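Local atomic coordinates of putative cell adhesion protein (Bacteroides thetaiotaomicron, PDB entry 4DGU), a protein that probably serves as a fimbrillin-like pilus component in cell adhesion, and binds zinc ions. Residues M128-I133 and T187-Q192; L152-T157 and E174-K179. All blocks are in the same frame, centred on the assembly; numbering follows the deposited sequence.

Contact 1 of 2, residues M128-I133 and T187-Q192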
HETATM    1  N   MSE A 128      11.747 -20.405  -4.374  1.00 33.98           N
HETATM    2  CA  MSE A 128      11.321 -19.908  -5.699  1.00 33.27           C
HETATM    3  C   MSE A 128       9.816 -20.046  -5.911  1.00 41.00           C
HETATM    4  O   MSE A 128       9.248 -19.350  -6.764  1.00 40.73           O
HETATM    5  CB  MSE A 128      12.092 -20.595  -6.841  1.00 35.12           C
HETATM    6  CG  MSE A 128      13.609 -20.710  -6.602  1.00 40.69           C
HETATM    7 SE   MSE A 128      14.452 -19.042  -6.047  0.75 47.83          SE
HETATM    8  CE  MSE A 128      14.175 -17.911  -7.673  1.00 44.27           C
ATOM      9  N   THR A 129       9.181 -20.947  -5.132  1.00 38.65           N
ATOM     10  CA  THR A 129       7.734 -21.155  -5.080  1.00 38.86           C
ATOM     11  C   THR A 129       7.171 -20.315  -3.904  1.00 41.44           C
ATOM     12  O   THR A 129       7.950 -19.726  -3.136  1.00 40.58           O
ATOM     13  CB  THR A 129       7.399 -22.633  -4.967  1.00 45.12           C
ATOM     14  OG1 THR A 129       8.192 -23.169  -3.909  1.00 42.23           O
ATOM     15  CG2 THR A 129       7.650 -23.405  -6.276  1.00 43.53           C
ATOM     16  N   VAL A 130       5.825 -20.257  -3.767  1.00 36.91           N
ATOM     17  CA  VAL A 130       5.153 -19.423  -2.769  1.00 35.84           C
ATOM     18  C   VAL A 130       4.356 -20.311  -1.782  1.00 40.31           C
ATOM     19  O   VAL A 130       3.337 -20.862  -2.188  1.00 41.46           O
ATOM     20  CB  VAL A 130       4.247 -18.332  -3.459  1.00 38.18           C
ATOM     21  CG1 VAL A 130       3.530 -17.440  -2.441  1.00 35.93           C
ATOM     22  CG2 VAL A 130       5.053 -17.476  -4.451  1.00 37.67           C
ATOM     23  N   PRO A 131       4.786 -20.479  -0.501  1.00 36.53           N
ATOM     24  CA  PRO A 131       3.980 -21.280   0.442  1.00 37.30           C
ATOM     25  C   PRO A 131       2.656 -20.610   0.780  1.00 44.58           C
ATOM     26  O   PRO A 131       2.526 -19.371   0.758  1.00 43.42           O
ATOM     27  CB  PRO A 131       4.858 -21.380   1.699  1.00 38.37           C
ATOM     28  CG  PRO A 131       6.155 -20.802   1.366  1.00 40.96           C
ATOM     29  CD  PRO A 131       5.987 -19.934   0.161  1.00 36.95           C
ATOM     30  N   VAL A 132       1.665 -21.441   1.079  1.00 42.88           N
ATOM     31  CA  VAL A 132       0.319 -21.000   1.434  1.00 42.95           C
ATOM     32  C   VAL A 132       0.016 -21.477   2.858  1.00 47.66           C
ATOM     33  O   VAL A 132       0.118 -22.677   3.139  1.00 46.37           O
ATOM     34  CB  VAL A 132      -0.765 -21.488   0.418  1.00 46.72           C
ATOM     35  CG1 VAL A 132      -2.118 -20.840   0.718  1.00 46.34           C
ATOM     36  CG2 VAL A 132      -0.345 -21.209  -1.025  1.00 45.87           C
ATOM     37  N   ILE A 133      -0.351 -20.538   3.746  1.00 46.01           N
ATOM     38  CA  ILE A 133      -0.710 -20.883   5.124  1.00 46.60           C
ATOM     39  C   ILE A 133      -2.158 -20.519   5.392  1.00 48.48           C
ATOM     40  O   ILE A 133      -2.614 -19.455   4.980  1.00 47.46           O
ATOM     41  CB  ILE A 133       0.244 -20.281   6.194  1.00 49.60           C
ATOM     42  CG1 ILE A 133       0.271 -18.736   6.171  1.00 49.59           C
ATOM     43  CG2 ILE A 133       1.659 -20.867   6.044  1.00 51.79           C
ATOM     44  CD1 ILE A 133       0.959 -18.124   7.356  1.00 61.82           C
ATOM     45  N   THR A 187       1.574 -26.466   1.065  1.00 51.19           N
ATOM     46  CA  THR A 187       1.144 -26.233  -0.309  1.00 49.71           C
ATOM     47  C   THR A 187       1.922 -25.026  -0.842  1.00 49.82           C
ATOM     48  O   THR A 187       1.855 -23.944  -0.262  1.00 47.14           O
ATOM     49  CB  THR A 187      -0.365 -25.998  -0.406  1.00 51.72           C
ATOM     50  OG1 THR A 187      -1.073 -27.162   0.039  1.00 52.72           O
ATOM     51  CG2 THR A 187      -0.797 -25.646  -1.829  1.00 46.15           C
ATOM     52  N   ASN A 188       2.696 -25.239  -1.904  1.00 45.56           N
ATOM     53  CA  ASN A 188       3.429 -24.168  -2.566  1.00 43.42           C
ATOM     54  C   ASN A 188       2.784 -23.882  -3.908  1.00 47.03           C
ATOM     55  O   ASN A 188       2.364 -24.807  -4.599  1.00 48.37           O
ATOM     56  CB  ASN A 188       4.909 -24.497  -2.728  1.00 35.66           C
ATOM     57  CG  ASN A 188       5.776 -24.082  -1.575  1.00 44.47           C
ATOM     58  OD1 ASN A 188       6.699 -23.303  -1.758  1.00 43.65           O
ATOM     59  ND2 ASN A 188       5.579 -24.656  -0.377  1.00 31.57           N
ATOM     60  N   VAL A 189       2.639 -22.597  -4.251  1.00 41.66           N
ATOM     61  CA  VAL A 189       2.049 -22.218  -5.540  1.00 40.69           C
ATOM     62  C   VAL A 189       3.142 -21.563  -6.375  1.00 44.73           C
ATOM     63  O   VAL A 189       4.183 -21.157  -5.848  1.00 41.78           O
ATOM     64  CB  VAL A 189       0.759 -21.352  -5.432  1.00 42.33           C
ATOM     65  CG1 VAL A 189      -0.398 -22.143  -4.816  1.00 42.30           C
ATOM     66  CG2 VAL A 189       1.002 -20.045  -4.680  1.00 40.23           C
ATOM     67  N   LEU A 190       2.933 -21.499  -7.682  1.00 43.47           N
ATOM     68  CA  LEU A 190       3.944 -20.893  -8.528  1.00 43.98           C
ATOM     69  C   LEU A 190       3.778 -19.375  -8.530  1.00 48.44           C
ATOM     70  O   LEU A 190       2.637 -18.918  -8.402  1.00 47.91           O
ATOM     71  CB  LEU A 190       3.904 -21.466  -9.951  1.00 45.44           C
ATOM     72  CG  LEU A 190       4.079 -22.986 -10.112  1.00 50.87           C
ATOM     73  CD1 LEU A 190       3.880 -23.396 -11.548  1.00 51.89           C
ATOM     74  CD2 LEU A 190       5.463 -23.463  -9.628  1.00 49.51           C
ATOM     75  N   PRO A 191       4.893 -18.580  -8.591  1.00 43.86           N
ATOM     76  CA  PRO A 191       4.753 -17.102  -8.606  1.00 42.33           C
ATOM     77  C   PRO A 191       3.910 -16.600  -9.774  1.00 47.32           C
ATOM     78  O   PRO A 191       4.118 -16.976 -10.922  1.00 47.88           O
ATOM     79  CB  PRO A 191       6.195 -16.605  -8.737  1.00 43.33           C
ATOM     80  CG  PRO A 191       7.051 -17.755  -8.375  1.00 47.35           C
ATOM     81  CD  PRO A 191       6.311 -18.992  -8.712  1.00 43.66           C
ATOM     82  N   GLN A 192       2.922 -15.769  -9.455  1.00 45.41           N
ATOM     83  CA  GLN A 192       1.967 -15.184 -10.386  1.00 45.16           C
ATOM     84  C   GLN A 192       1.277 -14.000  -9.743  1.00 51.07           C
ATOM     85  O   GLN A 192       1.276 -13.872  -8.515  1.00 49.91           O
ATOM     86  CB  GLN A 192       0.919 -16.228 -10.824  1.00 46.25           C
ATOM     87  CG  GLN A 192       0.162 -16.882  -9.665  1.00 47.41           C
ATOM     88  CD  GLN A 192      -0.514 -18.161 -10.066  1.00 57.68           C
ATOM     89  OE1 GLN A 192      -1.611 -18.167 -10.596  1.00 54.87           O
ATOM     90  NE2 GLN A 192       0.128 -19.276  -9.825  1.00 53.70           N
TER
HETATM   91  O   HOH W   1      -0.061 -25.318   3.177  1.00 37.28           O
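Val130 and Val189 form an antiparallel hydrogen-bonded pair and Pro131 and Asn188 the non-hydrogen-bonded pair beside it, a short two-strand pairing that joins strand 188-189 to the long strand 120-135. Val130 N donates to Val189 O and Val189 N to Val130 O, both at 2.8 Å, while Val132 N reaches Thr187 O at 2.8 Å. Pro131, which has no N-H to give, falls where the partner strand needs none. Beyond Val132 a water takes over, donating to Val132 O and accepting from Thr187 N.

On the Pro131 and Asn188 face, the proline ring lies side by side with the asparagine, and Pro131 CB is 3.9 Å from Asn188 ND2. The Thr129 side chain crosses that of Asn188 at about a right angle: its OG1, set between the backbone N and the carbonyl carbon (chi1 50°), donates to Asn188 OD1 over 2.6 Å, tilted 27° from the carbonyl plane. The valines occupy the other face, where Val189 CG2 meets Val130 CB and Val189 CG1 meets Val132 CG2, each at 3.9 Å; Leu152 covers Val189 from strand 147-159.

This buried amide is held at both ends, OD1 by Thr129 and ND2 by the carbonyl of Thr186, so its flip is defined. Because Thr129 OG1 also bonds to the backbone N of His107, a zinc-site residue, one hydroxyl ties the pairing to the neighbouring loop.

Contact 2 of 2, residues L152-T157 and E174-K179. With ZN (zinc ion), chain C.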
ATOM      1  N   LEU A 152      -5.723 -21.189  -9.118  1.00 50.15           N
ATOM      2  CA  LEU A 152      -4.552 -20.495  -9.646  1.00 48.72           C
ATOM      3  C   LEU A 152      -3.915 -21.258 -10.791  1.00 55.29           C
ATOM      4  O   LEU A 152      -4.212 -22.426 -11.003  1.00 57.45           O
ATOM      5  CB  LEU A 152      -3.514 -20.333  -8.526  1.00 46.84           C
ATOM      6  CG  LEU A 152      -3.869 -19.422  -7.361  1.00 50.43           C
ATOM      7  CD1 LEU A 152      -2.850 -19.551  -6.263  1.00 47.82           C
ATOM      8  CD2 LEU A 152      -4.022 -17.955  -7.811  1.00 53.32           C
ATOM      9  N   LYS A 153      -2.989 -20.613 -11.498  1.00 50.50           N
ATOM     10  CA  LYS A 153      -2.251 -21.239 -12.580  1.00 49.14           C
ATOM     11  C   LYS A 153      -1.197 -22.149 -11.939  1.00 53.43           C
ATOM     12  O   LYS A 153      -0.504 -21.761 -10.988  1.00 50.49           O
ATOM     13  CB  LYS A 153      -1.677 -20.171 -13.512  1.00 50.50           C
ATOM     14  CG  LYS A 153      -2.784 -19.448 -14.270  1.00 62.23           C
ATOM     15  CD  LYS A 153      -2.345 -18.154 -14.923  1.00 70.20           C
ATOM     16  CE  LYS A 153      -3.532 -17.268 -15.251  1.00 79.32           C
ATOM     17  NZ  LYS A 153      -4.547 -17.945 -16.108  1.00 96.43           N
ATOM     18  N   ASN A 154      -1.138 -23.398 -12.410  1.00 53.63           N
ATOM     19  CA  ASN A 154      -0.322 -24.436 -11.808  1.00 52.84           C
ATOM     20  C   ASN A 154       0.777 -24.972 -12.743  1.00 59.81           C
ATOM     21  O   ASN A 154       1.356 -26.023 -12.457  1.00 61.70           O
ATOM     22  CB  ASN A 154      -1.281 -25.541 -11.366  1.00 53.79           C
ATOM     23  CG  ASN A 154      -0.708 -26.568 -10.448  1.00 64.60           C
ATOM     24  OD1 ASN A 154      -0.163 -26.259  -9.394  1.00 54.85           O
ATOM     25  ND2 ASN A 154      -0.831 -27.821 -10.843  1.00 54.82           N
ATOM     26  N   GLU A 155       1.106 -24.241 -13.833  1.00 55.55           N
ATOM     27  CA  GLU A 155       2.188 -24.641 -14.750  1.00 55.66           C
ATOM     28  C   GLU A 155       3.060 -23.465 -15.117  1.00 56.32           C
ATOM     29  O   GLU A 155       2.567 -22.388 -15.426  1.00 55.05           O
ATOM     30  CB  GLU A 155       1.681 -25.308 -16.041  1.00 60.01           C
ATOM     31  CG  GLU A 155       1.293 -26.765 -15.893  1.00 69.52           C
ATOM     32  CD  GLU A 155      -0.134 -26.975 -15.430  1.00 82.34           C
ATOM     33  OE1 GLU A 155      -1.003 -26.140 -15.779  1.00 57.32           O
ATOM     34  OE2 GLU A 155      -0.386 -27.987 -14.734  1.00 73.65           O
ATOM     35  N   GLY A 156       4.362 -23.682 -15.069  1.00 52.77           N
ATOM     36  CA  GLY A 156       5.332 -22.647 -15.375  1.00 50.95           C
ATOM     37  C   GLY A 156       6.645 -23.191 -15.870  1.00 54.57           C
ATOM     38  O   GLY A 156       6.811 -24.395 -16.047  1.00 53.37           O
ATOM     39  N   THR A 157       7.601 -22.292 -16.043  1.00 52.54           N
ATOM     40  CA  THR A 157       8.940 -22.614 -16.494  1.00 52.41           C
ATOM     41  C   THR A 157       9.942 -22.119 -15.462  1.00 53.92           C
ATOM     42  O   THR A 157       9.831 -20.990 -15.009  1.00 51.92           O
ATOM     43  CB  THR A 157       9.159 -22.007 -17.890  1.00 62.83           C
ATOM     44  OG1 THR A 157       8.204 -22.590 -18.777  1.00 71.22           O
ATOM     45  CG2 THR A 157      10.561 -22.264 -18.446  1.00 62.39           C
ATOM     46  N   GLU A 174      -6.393 -23.714 -12.098  1.00 62.04           N
ATOM     47  CA  GLU A 174      -6.767 -25.046 -11.592  1.00 63.79           C
ATOM     48  C   GLU A 174      -7.026 -25.008 -10.110  1.00 65.78           C
ATOM     49  O   GLU A 174      -6.379 -24.231  -9.411  1.00 63.75           O
ATOM     50  CB  GLU A 174      -5.655 -26.079 -11.858  1.00 66.06           C
ATOM     51  CG  GLU A 174      -5.128 -26.143 -13.279  1.00 77.53           C
ATOM     52  CD  GLU A 174      -4.197 -27.309 -13.518  1.00 96.62           C
ATOM     53  OE1 GLU A 174      -3.489 -27.722 -12.571  1.00 82.82           O
ATOM     54  OE2 GLU A 174      -4.222 -27.847 -14.648  1.00104.13           O
ATOM     55  N   ASN A 175      -7.877 -25.906  -9.611  1.00 64.25           N
ATOM     56  CA  ASN A 175      -8.154 -25.979  -8.178  1.00 64.54           C
ATOM     57  C   ASN A 175      -7.100 -26.806  -7.475  1.00 69.51           C
ATOM     58  O   ASN A 175      -6.851 -27.961  -7.822  1.00 71.29           O
ATOM     59  CB  ASN A 175      -9.562 -26.497  -7.873  1.00 71.40           C
ATOM     60  CG  ASN A 175     -10.521 -25.367  -7.609  1.00106.40           C
ATOM     61  OD1 ASN A 175     -10.649 -24.882  -6.480  1.00106.65           O
ATOM     62  ND2 ASN A 175     -11.143 -24.860  -8.667  1.00 98.45           N
ATOM     63  N   ILE A 176      -6.468 -26.172  -6.497  1.00 65.66           N
ATOM     64  CA  ILE A 176      -5.396 -26.708  -5.658  1.00 64.86           C
ATOM     65  C   ILE A 176      -5.895 -26.717  -4.211  1.00 65.63           C
ATOM     66  O   ILE A 176      -6.246 -25.658  -3.697  1.00 63.41           O
ATOM     67  CB  ILE A 176      -4.096 -25.831  -5.823  1.00 66.23           C
ATOM     68  CG1 ILE A 176      -3.666 -25.684  -7.322  1.00 66.91           C
ATOM     69  CG2 ILE A 176      -2.936 -26.369  -4.966  1.00 66.22           C
ATOM     70  CD1 ILE A 176      -3.290 -24.230  -7.765  1.00 71.71           C
ATOM     71  N   GLU A 177      -5.938 -27.893  -3.564  1.00 61.64           N
ATOM     72  CA  GLU A 177      -6.320 -27.965  -2.154  1.00 60.44           C
ATOM     73  C   GLU A 177      -5.114 -27.526  -1.278  1.00 62.99           C
ATOM     74  O   GLU A 177      -3.965 -27.895  -1.564  1.00 62.31           O
ATOM     75  CB  GLU A 177      -6.808 -29.361  -1.768  1.00 63.47           C
ATOM     76  CG  GLU A 177      -7.673 -29.350  -0.516  1.00 72.99           C
ATOM     77  CD  GLU A 177      -8.080 -30.691   0.070  1.00108.56           C
ATOM     78  OE1 GLU A 177      -8.067 -31.709  -0.663  1.00110.59           O
ATOM     79  OE2 GLU A 177      -8.453 -30.710   1.265  1.00109.38           O
ATOM     80  N   VAL A 178      -5.391 -26.711  -0.241  1.00 58.09           N
ATOM     81  CA  VAL A 178      -4.370 -26.156   0.647  1.00 56.42           C
ATOM     82  C   VAL A 178      -4.286 -27.013   1.911  1.00 61.75           C
ATOM     83  O   VAL A 178      -5.289 -27.294   2.560  1.00 63.23           O
ATOM     84  CB  VAL A 178      -4.616 -24.645   0.948  1.00 57.35           C
ATOM     85  CG1 VAL A 178      -3.495 -24.041   1.801  1.00 55.68           C
ATOM     86  CG2 VAL A 178      -4.743 -23.854  -0.338  1.00 55.98           C
ATOM     87  N   LYS A 179      -3.078 -27.448   2.232  1.00 58.28           N
ATOM     88  CA  LYS A 179      -2.792 -28.246   3.421  1.00 58.92           C
ATOM     89  C   LYS A 179      -2.698 -27.359   4.666  1.00 63.30           C
ATOM     90  O   LYS A 179      -2.232 -26.212   4.590  1.00 61.38           O
ATOM     91  CB  LYS A 179      -1.457 -29.010   3.243  1.00 60.70           C
ATOM     92  CG  LYS A 179      -1.400 -29.867   1.989  1.00 65.92           C
ATOM     93  CD  LYS A 179      -0.919 -31.277   2.311  1.00 77.18           C
ATOM     94  CE  LYS A 179      -1.023 -32.190   1.112  1.00 87.94           C
ATOM     95  NZ  LYS A 179      -1.001 -33.631   1.502  1.00 97.79           N
TER
HETATM   96 ZN    ZN C 301      -2.450 -28.249 -15.133  1.00 63.41          ZN
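Leu152 and Glu174 make the tight part of this contact, an antiparallel hydrogen-bonded pair in which Glu174 N meets Leu152 O at 2.8 Å in an almost straight bond and Leu152 N returns a longer one to Glu174 O. Ile176 packs against the pair, its CD1 4.0 Å from Leu152 CB. Toward solvent, backbone bonds and apolar packing give way to side-chain and metal bonds. Zinc joins Glu155 OE2 at 2.1 Å to Glu174 OE2 at 1.9 Å, with a longer bond from Glu155 OE1; the two carboxylates cross, their planes 77° apart, and the cation would offset the repulsion between them. Asn154 has CG anti to the backbone N (chi1 -167°), turned toward Glu174, and its ND2 makes a weak hydrogen bond of 3.2 Å to Glu174 OE1. An alanine here would probably leave Glu174 OE1 without its amide mate and the carboxylate freer to turn about the metal. Asn154 OD1 takes a weak bond from Gly103 N, just past strand 98-102. That strand flanks residues 155-157 in the antiparallel sheet, while Leu152 faces Gln192 and Ile200, and Ile176 rests on Thr187.

Along the chain, contact 2 is nested inside the loop closed by contact 1, and the two centres lie about 9 Å apart. Two hydrogen bonds probably stitch them together: Gln192 NE2 to Lys153 O at 2.8 Å, and Lys179 N to Thr187 OG1 at 3.0 Å. Each runs between the 187-192 segment and one of the segments of contact 2, and the buried contact 1 thus lies beside a more open, metal-bearing one. The side chain of Leu190 in contact 1 is about 5 Å from that of Glu155, a zinc ligand in contact 2. A different zinc ion lies about 6 Å from the side chain of Thr129, placing metal near both contacts.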